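Local structure of phosphoribulokinase (Rhodobacter sphaeroides, 1A7J) at residues 43-49 with 112-118. The protein catalyses the ATP-dependent phosphorylation of D-ribulose 5-phosphate to D-ribulose 1,5-bisphosphate in the Calvin cycle. Numbering follows the deposited sequence.
Sequences AFHRFNR and PGNFTDW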
loop_
_atom_site.group_PDB
_atom_site.type_symbol
_atom_site.label_atom_id
_atom_site.label_comp_id
_atom_site.label_asym_id
_atom_site.label_seq_id
_atom_site.Cartn_x
_atom_site.Cartn_y
_atom_site.Cartn_z
ATOM N N ALA A 43 -0.331 -11.587 0.455
ATOM C CA ALA A 43 -0.148 -12.829 -0.249
ATOM C C ALA A 43 1.294 -13.147 -0.622
ATOM O O ALA A 43 1.572 -14.228 -1.133
ATOM C CB ALA A 43 -0.984 -12.821 -1.465
ATOM N N PHE A 44 2.201 -12.185 -0.481
ATOM C CA PHE A 44 3.600 -12.426 -0.857
ATOM C C PHE A 44 4.589 -12.239 0.272
ATOM O O PHE A 44 5.742 -11.880 0.033
ATOM C CB PHE A 44 4.010 -11.549 -2.033
ATOM C CG PHE A 44 3.344 -11.916 -3.307
ATOM C CD1 PHE A 44 2.023 -11.569 -3.533
ATOM C CD2 PHE A 44 4.036 -12.601 -4.285
ATOM C CE1 PHE A 44 1.399 -11.888 -4.715
ATOM C CE2 PHE A 44 3.417 -12.929 -5.471
ATOM C CZ PHE A 44 2.093 -12.569 -5.685
ATOM N N HIS A 45 4.135 -12.478 1.500
ATOM C CA HIS A 45 5.042 -12.670 2.621
ATOM C C HIS A 45 5.684 -14.025 2.464
ATOM O O HIS A 45 5.011 -14.981 2.115
ATOM C CB HIS A 45 4.282 -12.627 3.938
ATOM C CG HIS A 45 3.854 -11.256 4.351
ATOM N ND1 HIS A 45 2.915 -11.042 5.332
ATOM C CD2 HIS A 45 4.232 -10.035 3.920
ATOM C CE1 HIS A 45 2.724 -9.744 5.488
ATOM N NE2 HIS A 45 3.515 -9.108 4.637
ATOM N N ARG A 46 6.978 -14.109 2.728
ATOM C CA ARG A 46 7.690 -15.375 2.648
ATOM C C ARG A 46 7.165 -16.409 3.654
ATOM O O ARG A 46 7.078 -17.611 3.344
ATOM C CB ARG A 46 9.190 -15.144 2.856
ATOM C CG ARG A 46 10.080 -16.242 2.290
ATOM C CD ARG A 46 11.301 -15.668 1.576
ATOM N NE ARG A 46 11.308 -15.957 0.136
ATOM C CZ ARG A 46 11.882 -15.178 -0.780
ATOM N NH1 ARG A 46 12.385 -13.999 -0.432
ATOM N NH2 ARG A 46 11.904 -15.547 -2.056
ATOM N N PHE A 47 6.788 -15.951 4.848
ATOM C CA PHE A 47 6.489 -16.875 5.939
ATOM C C PHE A 47 5.077 -16.735 6.443
ATOM O O PHE A 47 4.538 -15.629 6.521
ATOM C CB PHE A 47 7.457 -16.669 7.103
ATOM C CG PHE A 47 8.899 -16.781 6.728
ATOM C CD1 PHE A 47 9.397 -17.975 6.218
ATOM C CD2 PHE A 47 9.763 -15.698 6.885
ATOM C CE1 PHE A 47 10.734 -18.094 5.875
ATOM C CE2 PHE A 47 11.103 -15.806 6.544
ATOM C CZ PHE A 47 11.589 -17.005 6.037
ATOM N N ASN A 48 4.464 -17.883 6.713
ATOM C CA ASN A 48 3.263 -17.972 7.542
ATOM C C ASN A 48 3.640 -17.597 8.967
ATOM O O ASN A 48 4.831 -17.542 9.304
ATOM C CB ASN A 48 2.701 -19.400 7.516
ATOM C CG ASN A 48 3.747 -20.453 7.860
ATOM O OD1 ASN A 48 4.767 -20.580 7.184
ATOM N ND2 ASN A 48 3.493 -21.212 8.913
ATOM N N ARG A 49 2.632 -17.425 9.817
ATOM C CA ARG A 49 2.845 -16.909 11.167
ATOM C C ARG A 49 3.935 -17.672 11.946
ATOM O O ARG A 49 4.939 -17.077 12.354
ATOM C CB ARG A 49 1.517 -16.892 11.945
ATOM C CG ARG A 49 1.392 -15.793 13.019
ATOM C CD ARG A 49 0.051 -15.858 13.778
ATOM N NE ARG A 49 -0.939 -14.909 13.256
ATOM C CZ ARG A 49 -2.259 -15.027 13.400
ATOM N NH1 ARG A 49 -2.792 -16.058 14.051
ATOM N NH2 ARG A 49 -3.060 -14.111 12.875
ATOM N N PRO A 112 -6.497 -19.380 9.984
ATOM C CA PRO A 112 -5.782 -18.207 10.489
ATOM C C PRO A 112 -4.297 -18.493 10.646
ATOM O O PRO A 112 -3.911 -19.392 11.401
ATOM C CB PRO A 112 -6.446 -17.929 11.841
ATOM C CG PRO A 112 -7.794 -18.666 11.786
ATOM C CD PRO A 112 -7.893 -19.385 10.457
ATOM N N GLY A 113 -3.491 -17.813 9.833
ATOM C CA GLY A 113 -2.043 -17.873 9.980
ATOM C C GLY A 113 -1.297 -18.657 8.912
ATOM O O GLY A 113 -0.096 -18.903 9.046
ATOM N N ASN A 114 -1.987 -18.990 7.824
ATOM C CA ASN A 114 -1.447 -19.881 6.805
ATOM C C ASN A 114 -1.794 -19.285 5.453
ATOM O O ASN A 114 -2.787 -18.569 5.298
ATOM C CB ASN A 114 -2.080 -21.276 6.931
ATOM C CG ASN A 114 -1.048 -22.400 6.929
ATOM O OD1 ASN A 114 -0.356 -22.624 5.933
ATOM N ND2 ASN A 114 -1.015 -23.174 8.011
ATOM N N PHE A 115 -0.951 -19.548 4.473
ATOM C CA PHE A 115 -1.236 -19.097 3.125
ATOM C C PHE A 115 -2.205 -20.068 2.443
ATOM O O PHE A 115 -1.957 -21.275 2.393
ATOM C CB PHE A 115 0.076 -18.990 2.342
ATOM C CG PHE A 115 1.028 -17.947 2.873
ATOM C CD1 PHE A 115 0.628 -16.616 2.985
ATOM C CD2 PHE A 115 2.350 -18.276 3.174
ATOM C CE1 PHE A 115 1.534 -15.628 3.379
ATOM C CE2 PHE A 115 3.263 -17.298 3.568
ATOM C CZ PHE A 115 2.853 -15.977 3.668
ATOM N N THR A 116 -3.313 -19.551 1.919
ATOM C CA THR A 116 -4.130 -20.344 1.005
ATOM C C THR A 116 -3.245 -20.726 -0.182
ATOM O O THR A 116 -2.051 -20.402 -0.207
ATOM C CB THR A 116 -5.366 -19.552 0.499
ATOM O OG1 THR A 116 -6.297 -20.445 -0.110
ATOM C CG2 THR A 116 -4.964 -18.575 -0.549
ATOM N N ASP A 117 -3.830 -21.414 -1.160
ATOM C CA ASP A 117 -3.078 -21.881 -2.330
ATOM C C ASP A 117 -3.193 -20.982 -3.571
ATOM O O ASP A 117 -4.260 -20.417 -3.819
ATOM C CB ASP A 117 -3.502 -23.309 -2.675
ATOM N N TRP A 118 -2.139 -20.981 -4.406
ATOM C CA TRP A 118 -1.999 -20.081 -5.572
ATOM C C TRP A 118 -3.083 -20.305 -6.647
ATOM O O TRP A 118 -3.413 -21.446 -6.999
ATOM C CB TRP A 118 -0.602 -20.219 -6.240
ATOM C CG TRP A 118 0.653 -19.837 -5.397
ATOM C CD1 TRP A 118 1.492 -20.710 -4.759
ATOM C CD2 TRP A 118 1.257 -18.520 -5.231
ATOM N NE1 TRP A 118 2.567 -20.041 -4.216
ATOM C CE2 TRP A 118 2.454 -18.700 -4.486
ATOM C CE3 TRP A 118 0.908 -17.223 -5.631
ATOM C CZ2 TRP A 118 3.291 -17.635 -4.139
ATOM C CZ3 TRP A 118 1.746 -16.164 -5.277
ATOM C CH2 TRP A 118 2.922 -16.380 -4.538
#
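F115, with 113 Å² covered by the facing loop, is the wedge of this contact. Its CA-to-CB bond points toward residues 43-49, and the ring tip enters the bend of that loop, whose backbone wraps round it: F47 O lies 3.3 Å from F115 CZ, N48 N 3.4 Å from F115 CE2, and R46 O, at the ring edge, 3.8 Å from F115 CE2. H45 CB adds an apolar touch, 3.7 Å from F115 CZ. R96 makes a cation-pi contact with the same ring, and Y98 also meets it.

On one side of F115, G113 and W118 being separated by it along the chain, the backbones close up to CA distances of 5.1 Å for both N48-N114 and R49-G113. Here R49 N, in the first turn of helix 49-62, donates a hydrogen bond to G113 O (3.2 Å, 159°). G113 has phi/psi of 108/12, where a CB would jam against the carbonyl of P112; it would also sit only 3.6 Å from R49 CB. The R49 guanidinium lays one face over G113 CA.

Toward the other end, W118 directs the edge of its six-membered ring at the face of F44 in an offset edge-to-face pair (centroids 5.2 Å, planes 67°; F44 CE2 to W118 CH2 3.6 Å), while R94 forms a cation-pi contact with the indole.

The arrangement joins two irregular loops of a P-loop kinase fold resembling adenylate kinase: the one leaving strand 36-40, directly after the catalytic-site residue D42, and the connection between the two short antiparallel strands 94-95 and 119-120.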